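Local coordinates for protein leucine--tRNA ligase (PDB 5AH5) that probably joins L-leucine to tRNA(Leu) at the expense of ATP, as a class I aminoacyl-tRNA synthetase, and was crystallised with tRNA and a leucyl-adenylate analogue, at residues Phe91-Pro95 and Ala96-Gln100; Val154-Pro158 and Val159-Val163; Leu623-Val626 and Cys627-Phe630. All coordinates share one frame; numbering follows the deposited sequence. Where two conformers were deposited one is given.

All three contacts are local and partly buried; contacts 1 and 2 mix buried with exposed residues, while contact 3 sets buried side chains against partly exposed ones, two of which meet the tRNA. Contacts 1 and 2 belong to the same synthetase region, their centres about 22 Å apart, whereas contact 3 lies in helix 617-632, its centre about 57 Å from that of contact 2, on the opposite side of the chain's centre. No two contacts share a helix or strand. Residues 91-100 start a helix with a histidine cap and a threonine hydroxyl, residues 154-163 close a hairpin through an aspartate and a bulge, and residues 623-630 turn two arginines to the tRNA backbone while apolar side chains pack among helices.

Contact 1: Phe91-Pro95 and Ala96-Gln100; sequences FGTHP and AKFTQ
His94 is the N-cap of helix 95-112: its ND1 accepts the backbone N-H of Ala96 at 3.0 Å. The donor lies close to the imidazole plane, at the ring edge, so the ring nitrogen takes the place of a carbonyl for an N-H of the first turn. With CG anti to the backbone N (chi1 -173°), the ring is swung toward this turn, and CD of Pro95 sits over one of its faces. The Ala96 methyl lies 3.4 Å from ND1 of His94.

Backbone carbonyls supply the other polar links. His94 O receives the N-H of Phe98 in its carbonyl plane at 2.9 Å. Pro95 O is gripped twice by Thr99, by the backbone N at 2.9 Å and by the hydroxyl OG1 at 2.7 Å; the N-H comes in from above the carbonyl plane, the hydroxyl nearer to it. This second bond ties the Thr99 side chain back onto its own helix.

Apolar contact is lighter: Phe98 CE2 meets CB of Phe91 at 4.0 Å. A polar atom, Thr93 OG1, makes van der Waals contact at the Phe98 ring edge.

The Phe98 side chain is about 11 Å from the bound leucyl-adenylate analogue. Gly92, with positive phi, follows helix 82-91, and the short loop leads into helix 95-112. The two helices pack through Pro95, Phe98 and Thr99 against Ala84, Ala87 and Ala88, while Trp423 touches Pro95 and Ala96.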
# COMPACT_ATOMS: atom_id res chain seq x y z
N PHE B 91 -24.32 9.88 11.00
CA PHE B 91 -25.63 9.70 10.36
C PHE B 91 -26.81 9.54 11.44
O PHE B 91 -27.95 9.90 11.18
CB PHE B 91 -25.58 8.51 9.45
CG PHE B 91 -26.79 8.37 8.60
CD1 PHE B 91 -27.87 7.65 9.03
CD2 PHE B 91 -26.85 8.97 7.36
CE1 PHE B 91 -29.02 7.56 8.27
CE2 PHE B 91 -27.98 8.87 6.60
CZ PHE B 91 -29.05 8.16 7.06
N GLY B 92 -26.51 8.93 12.56
CA GLY B 92 -27.48 8.60 13.64
C GLY B 92 -27.89 7.13 13.75
O GLY B 92 -28.88 6.85 14.40
N THR B 93 -27.21 6.19 13.09
CA THR B 93 -27.59 4.77 13.13
C THR B 93 -26.60 3.95 13.89
O THR B 93 -25.45 4.37 14.12
CB THR B 93 -27.85 4.19 11.75
OG1 THR B 93 -26.73 4.47 10.89
CG2 THR B 93 -29.05 4.76 11.19
N HIS B 94 -27.03 2.78 14.37
CA HIS B 94 -26.06 1.88 15.07
C HIS B 94 -24.97 1.47 14.00
O HIS B 94 -25.31 1.30 12.83
CB HIS B 94 -26.83 0.61 15.55
CG HIS B 94 -26.03 -0.31 16.42
ND1 HIS B 94 -25.07 -1.15 15.90
CD2 HIS B 94 -26.06 -0.56 17.75
CE1 HIS B 94 -24.52 -1.86 16.87
NE2 HIS B 94 -25.10 -1.51 18.01
N PRO B 95 -23.70 1.38 14.40
CA PRO B 95 -22.65 1.07 13.43
C PRO B 95 -22.73 -0.31 12.79
O PRO B 95 -22.18 -0.44 11.73
CB PRO B 95 -21.37 1.15 14.23
CG PRO B 95 -21.80 1.00 15.68
CD PRO B 95 -23.16 1.61 15.74
N ALA B 96 -23.39 -1.31 13.43
CA ALA B 96 -23.67 -2.57 12.79
C ALA B 96 -24.57 -2.43 11.62
O ALA B 96 -24.33 -3.06 10.55
CB ALA B 96 -24.22 -3.66 13.78
N LYS B 97 -25.64 -1.67 11.79
CA LYS B 97 -26.58 -1.42 10.73
C LYS B 97 -25.92 -0.51 9.63
O LYS B 97 -26.17 -0.66 8.42
CB LYS B 97 -27.80 -0.72 11.33
CG LYS B 97 -28.50 -1.44 12.48
CD LYS B 97 -29.68 -2.27 11.98
CE LYS B 97 -30.56 -2.66 13.17
NZ LYS B 97 -31.99 -2.70 12.79
N PHE B 98 -25.10 0.43 10.05
CA PHE B 98 -24.53 1.41 9.09
C PHE B 98 -23.50 0.64 8.23
O PHE B 98 -23.52 0.73 7.04
CB PHE B 98 -23.89 2.62 9.79
CG PHE B 98 -23.32 3.64 8.84
CD1 PHE B 98 -22.02 3.50 8.38
CD2 PHE B 98 -24.08 4.71 8.39
CE1 PHE B 98 -21.47 4.43 7.49
CE2 PHE B 98 -23.53 5.67 7.52
CZ PHE B 98 -22.24 5.52 7.08
N THR B 99 -22.65 -0.11 8.90
CA THR B 99 -21.65 -0.93 8.27
C THR B 99 -22.22 -1.89 7.26
O THR B 99 -21.71 -1.95 6.16
CB THR B 99 -20.90 -1.70 9.28
OG1 THR B 99 -20.16 -0.77 9.99
CG2 THR B 99 -19.90 -2.65 8.64
N GLN B 100 -23.23 -2.66 7.66
CA GLN B 100 -23.88 -3.58 6.72
C GLN B 100 -24.45 -2.90 5.47
O GLN B 100 -24.34 -3.45 4.36
CB GLN B 100 -24.97 -4.49 7.39
CG GLN B 100 -25.54 -5.56 6.45
CD GLN B 100 -24.46 -6.60 6.06
OE1 GLN B 100 -23.76 -7.10 6.91
NE2 GLN B 100 -24.27 -6.85 4.76

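Contact 2: Val154-Pro158 and Val159-Val163; sequences VYWDP and VEQTV
Gln161 folds back over the turn to bond with Pro158, three residues earlier, from a backbone with positive phi and psi. Its NE2 donates to Pro158 O at 2.7 Å in a nearly straight bond (173°) that lies in the plane of its own amide. A bend at chi2 (-76°) curls the side chain back to that carbonyl. The same NE2 reaches a water that also accepts from Trp156 NE1, and the amide stands almost perpendicular to the indole beside CZ2.

Asp157 organises the inside of the turn. Its OD1 takes the N-H of Val159 at 2.9 Å, nearly along the C-O axis, and that of Glu160 at 3.0 Å from well above the carboxylate plane. Asp157 OD2 and Glu160 OE2 come within 4.3 Å; the salt bridge of Glu160 OE1 to Arg421 would be expected to ease the repulsion, while Ser177 is hydrogen-bonded to Asp157 OD2.

Residues 154-163 form a beta hairpin closed by a G1 beta bulge, in which Gln161 and Thr162 both face Asp157. Asp157 and Thr162 make the antiparallel hydrogen-bonded pair: Asp157 N gives to Thr162 O at 2.9 Å, and Asp157 O accepts from Thr162 N and, weakly, from Gln161 N.

On the face of the hairpin bearing Trp156 and Val163, the indole lies over the other strand, with Thr162 N above one ring face and Val163 CG2 at the ring edge. Farther along, Val154 CG2 meets Val163 CG2 at 3.6 Å, the two side chains crossing at about a right angle.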
# COMPACT_ATOMS: atom_id res chain seq x y z
N VAL B 154 0.86 7.41 26.64
CA VAL B 154 0.25 7.12 25.33
C VAL B 154 -0.42 8.36 24.84
O VAL B 154 -0.69 9.26 25.63
CB VAL B 154 -0.81 5.99 25.38
CG1 VAL B 154 -0.17 4.67 25.82
CG2 VAL B 154 -1.99 6.34 26.24
N TYR B 155 -0.65 8.43 23.53
CA TYR B 155 -1.38 9.54 22.96
C TYR B 155 -2.85 9.42 23.24
O TYR B 155 -3.40 8.33 23.19
CB TYR B 155 -1.16 9.60 21.44
CG TYR B 155 0.25 9.95 21.11
CD1 TYR B 155 0.67 11.28 21.11
CD2 TYR B 155 1.19 8.97 20.85
CE1 TYR B 155 1.97 11.61 20.79
CE2 TYR B 155 2.49 9.28 20.56
CZ TYR B 155 2.88 10.61 20.53
OH TYR B 155 4.18 10.91 20.24
N TRP B 156 -3.51 10.56 23.46
CA TRP B 156 -4.92 10.62 23.80
C TRP B 156 -5.56 11.68 22.94
O TRP B 156 -5.08 12.80 22.93
CB TRP B 156 -5.06 10.99 25.30
CG TRP B 156 -6.48 11.36 25.72
CD1 TRP B 156 -6.96 12.61 25.93
CD2 TRP B 156 -7.58 10.46 25.97
NE1 TRP B 156 -8.29 12.56 26.28
CE2 TRP B 156 -8.70 11.25 26.32
CE3 TRP B 156 -7.73 9.05 25.95
CZ2 TRP B 156 -9.96 10.69 26.65
CZ3 TRP B 156 -8.97 8.49 26.26
CH2 TRP B 156 -10.08 9.32 26.60
N ASP B 157 -6.60 11.32 22.21
CA ASP B 157 -7.39 12.25 21.43
C ASP B 157 -8.67 12.63 22.22
O ASP B 157 -9.54 11.81 22.39
CB ASP B 157 -7.74 11.61 20.08
CG ASP B 157 -8.41 12.55 19.09
OD1 ASP B 157 -9.22 13.41 19.50
OD2 ASP B 157 -8.16 12.38 17.87
N PRO B 158 -8.80 13.89 22.64
CA PRO B 158 -9.90 14.30 23.48
C PRO B 158 -11.17 14.40 22.69
O PRO B 158 -12.24 14.31 23.27
CB PRO B 158 -9.43 15.67 24.07
CG PRO B 158 -8.50 16.23 23.02
CD PRO B 158 -7.84 15.01 22.39
N VAL B 159 -11.11 14.53 21.38
CA VAL B 159 -12.34 14.55 20.60
C VAL B 159 -12.83 13.14 20.29
O VAL B 159 -14.03 12.89 20.37
CB VAL B 159 -12.19 15.40 19.32
CG1 VAL B 159 -13.41 15.25 18.42
CG2 VAL B 159 -11.98 16.87 19.71
N GLU B 160 -11.92 12.21 19.96
CA GLU B 160 -12.33 10.81 19.77
C GLU B 160 -12.61 10.17 21.11
O GLU B 160 -13.21 9.09 21.14
CB GLU B 160 -11.23 9.91 19.20
CG GLU B 160 -10.81 10.00 17.77
CD GLU B 160 -11.90 10.15 16.74
OE1 GLU B 160 -13.01 9.60 16.88
OE2 GLU B 160 -11.60 10.85 15.77
N GLN B 161 -12.04 10.74 22.18
CA GLN B 161 -12.12 10.14 23.50
C GLN B 161 -11.47 8.76 23.49
O GLN B 161 -11.95 7.80 24.11
CB GLN B 161 -13.59 10.13 24.02
CG GLN B 161 -14.12 11.55 24.34
CD GLN B 161 -13.54 12.05 25.67
OE1 GLN B 161 -13.85 11.49 26.73
NE2 GLN B 161 -12.68 13.08 25.63
N THR B 162 -10.33 8.67 22.84
CA THR B 162 -9.58 7.45 22.96
C THR B 162 -8.13 7.63 22.85
O THR B 162 -7.63 8.62 22.31
CB THR B 162 -10.08 6.37 21.95
OG1 THR B 162 -9.31 5.16 22.06
CG2 THR B 162 -10.09 6.88 20.54
N VAL B 163 -7.45 6.62 23.35
CA VAL B 163 -6.04 6.50 23.12
C VAL B 163 -5.83 6.22 21.60
O VAL B 163 -6.68 5.61 20.97
CB VAL B 163 -5.50 5.38 24.02
CG1 VAL B 163 -4.14 4.90 23.58
CG2 VAL B 163 -5.46 5.82 25.43
O HOH W 1 -10.62 14.43 27.44

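Contact 3: Leu623-Val626 and Cys627-Phe630; sequences LERV and CRLF. With nucleotides of chain D.
Residues 623-626 and 627-630 are successive turns of helix 617-632, joined by four regular i to i+4 bonds that start with Cys627 N to Leu623 O at 3.0 Å and end with Phe630 N to Val626 O.

Two arginines on one flank bind the tRNA backbone, converging on OP1 of G41 of chain D. Arg625, its chain extended from CG to NE, spans neighbouring phosphates: NH1 gives to OP1 of G41 and to OP2 of C42 of chain D, each at 2.9 Å, and NH2 adds a weak bond to that OP2. Arg628 comes at the same G41 OP1 from its own guanidinium edge, NH2 donating at 3.2 Å. A bend at chi3 (-47°) folds this guanidinium back along the helix, so that one face lies over Glu624 O and the other meets C5' of U40 of chain D. Asn690 also holds Arg625 NH2, and Glu624 pairs with Arg620.

Away from the tRNA, the helix packs against three helices of the anticodon-binding domain: Val626 and Leu629 touch helix 678-695, Leu629 and Phe630 lie on helix 701-715, and Leu623, Val626, Cys627 and Phe630 rest against helix 720-729.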
# COMPACT_ATOMS: atom_id res chain seq x y z
N LEU B 623 -14.88 3.72 -27.63
CA LEU B 623 -15.52 2.42 -27.58
C LEU B 623 -16.61 2.25 -28.62
O LEU B 623 -16.67 1.19 -29.23
CB LEU B 623 -16.01 2.06 -26.16
CG LEU B 623 -14.86 1.93 -25.12
CD1 LEU B 623 -15.34 1.91 -23.62
CD2 LEU B 623 -14.01 0.71 -25.40
N GLU B 624 -17.39 3.30 -28.91
CA GLU B 624 -18.34 3.23 -30.01
C GLU B 624 -17.60 3.09 -31.38
O GLU B 624 -18.10 2.43 -32.26
CB GLU B 624 -19.27 4.46 -30.01
CG GLU B 624 -20.42 4.43 -29.01
CD GLU B 624 -21.03 5.80 -28.68
OE1 GLU B 624 -20.77 6.80 -29.42
OE2 GLU B 624 -21.77 5.90 -27.66
N ARG B 625 -16.43 3.70 -31.52
CA ARG B 625 -15.65 3.58 -32.73
C ARG B 625 -15.09 2.15 -32.90
O ARG B 625 -15.03 1.65 -34.04
CB ARG B 625 -14.54 4.63 -32.73
CG ARG B 625 -13.46 4.51 -33.82
CD ARG B 625 -12.42 5.61 -33.58
NE ARG B 625 -11.17 5.48 -34.31
CZ ARG B 625 -10.98 5.82 -35.59
NH1 ARG B 625 -11.98 6.23 -36.34
NH2 ARG B 625 -9.76 5.70 -36.13
N VAL B 626 -14.70 1.50 -31.80
CA VAL B 626 -14.48 0.03 -31.84
C VAL B 626 -15.72 -0.75 -32.29
O VAL B 626 -15.64 -1.63 -33.16
CB VAL B 626 -13.88 -0.52 -30.54
CG1 VAL B 626 -13.71 -2.02 -30.59
CG2 VAL B 626 -12.53 0.12 -30.26
N CYS B 627 -16.88 -0.44 -31.72
CA CYS B 627 -18.11 -1.16 -32.08
C CYS B 627 -18.37 -1.00 -33.58
O CYS B 627 -18.68 -1.97 -34.24
CB CYS B 627 -19.34 -0.73 -31.24
SG CYS B 627 -19.14 -1.10 -29.47
N ARG B 628 -18.26 0.23 -34.08
CA ARG B 628 -18.55 0.50 -35.49
C ARG B 628 -17.60 -0.24 -36.49
O ARG B 628 -18.03 -0.67 -37.57
CB ARG B 628 -18.63 2.00 -35.77
CG ARG B 628 -19.99 2.62 -35.33
CD ARG B 628 -20.17 4.03 -35.87
NE ARG B 628 -18.94 4.76 -35.62
CZ ARG B 628 -18.66 5.44 -34.51
NH1 ARG B 628 -19.56 5.57 -33.55
NH2 ARG B 628 -17.48 6.02 -34.38
N LEU B 629 -16.36 -0.46 -36.09
CA LEU B 629 -15.40 -1.28 -36.83
C LEU B 629 -15.87 -2.73 -36.90
O LEU B 629 -15.74 -3.38 -37.95
CB LEU B 629 -14.04 -1.20 -36.13
CG LEU B 629 -12.83 -1.76 -36.81
CD1 LEU B 629 -12.55 -1.07 -38.17
CD2 LEU B 629 -11.63 -1.68 -35.87
N PHE B 630 -16.49 -3.24 -35.84
CA PHE B 630 -17.13 -4.55 -35.93
C PHE B 630 -18.37 -4.59 -36.83
O PHE B 630 -18.50 -5.49 -37.70
CB PHE B 630 -17.47 -5.14 -34.53
CG PHE B 630 -16.34 -5.89 -33.93
CD1 PHE B 630 -15.21 -5.24 -33.53
CD2 PHE B 630 -16.41 -7.28 -33.78
CE1 PHE B 630 -14.15 -5.93 -32.97
CE2 PHE B 630 -15.37 -7.97 -33.22
CZ PHE B 630 -14.24 -7.31 -32.82
P G D 41 -15.30 8.04 -36.62
OP1 G D 41 -14.87 6.70 -36.10
OP2 G D 41 -15.02 9.25 -35.84
O5' G D 41 -14.64 8.25 -38.05
C5' G D 41 -14.66 7.17 -39.02
C4' G D 41 -14.22 7.67 -40.38
O4' G D 41 -15.09 8.76 -40.79
C3' G D 41 -12.82 8.26 -40.44
O3' G D 41 -11.84 7.23 -40.59
C2' G D 41 -12.94 9.17 -41.65
O2' G D 41 -12.97 8.46 -42.87
C1' G D 41 -14.33 9.75 -41.45
N9 G D 41 -14.42 11.01 -40.70
C8 G D 41 -14.90 11.20 -39.42
N7 G D 41 -14.90 12.45 -39.05
C5 G D 41 -14.39 13.13 -40.15
C6 G D 41 -14.13 14.51 -40.33
O6 G D 41 -14.29 15.44 -39.53
N1 G D 41 -13.58 14.77 -41.59
C2 G D 41 -13.34 13.82 -42.55
N2 G D 41 -12.84 14.27 -43.71
N3 G D 41 -13.59 12.53 -42.40
C4 G D 41 -14.09 12.26 -41.18
P U D 40 -19.01 11.07 -33.50
OP1 U D 40 -18.57 10.20 -32.40
OP2 U D 40 -18.50 12.46 -33.56
O5' U D 40 -18.64 10.39 -34.89
C5' U D 40 -19.30 9.19 -35.32
C4' U D 40 -19.05 8.92 -36.78
O4' U D 40 -19.84 9.80 -37.63
C3' U D 40 -17.62 9.08 -37.29
O3' U D 40 -16.85 7.93 -36.94
C2' U D 40 -17.86 9.25 -38.78
O2' U D 40 -18.23 8.05 -39.41
C1' U D 40 -19.07 10.18 -38.76
N1 U D 40 -18.71 11.60 -38.63
C2 U D 40 -18.24 12.25 -39.76
O2 U D 40 -18.08 11.69 -40.83
N3 U D 40 -17.93 13.58 -39.58
C4 U D 40 -18.05 14.31 -38.41
O4 U D 40 -17.73 15.50 -38.41
C5 U D 40 -18.53 13.57 -37.29
C6 U D 40 -18.84 12.28 -37.43
P C D 42 -10.40 7.39 -39.93
OP1 C D 42 -9.58 6.23 -40.35
OP2 C D 42 -10.59 7.65 -38.48
O5' C D 42 -9.85 8.74 -40.57
C5' C D 42 -9.48 8.79 -41.94
C4' C D 42 -9.09 10.19 -42.35
O4' C D 42 -10.20 11.12 -42.16
C3' C D 42 -7.99 10.88 -41.57
O3' C D 42 -6.65 10.41 -41.76
C2' C D 42 -8.15 12.31 -42.07
O2' C D 42 -7.47 12.48 -43.31
C1' C D 42 -9.68 12.45 -42.16
N1 C D 42 -10.23 13.19 -41.00
C2 C D 42 -10.14 14.59 -40.99
O2 C D 42 -9.66 15.17 -41.97
N3 C D 42 -10.59 15.28 -39.92
C4 C D 42 -11.08 14.63 -38.87
N4 C D 42 -11.52 15.36 -37.83
C5 C D 42 -11.17 13.21 -38.84
C6 C D 42 -10.72 12.53 -39.91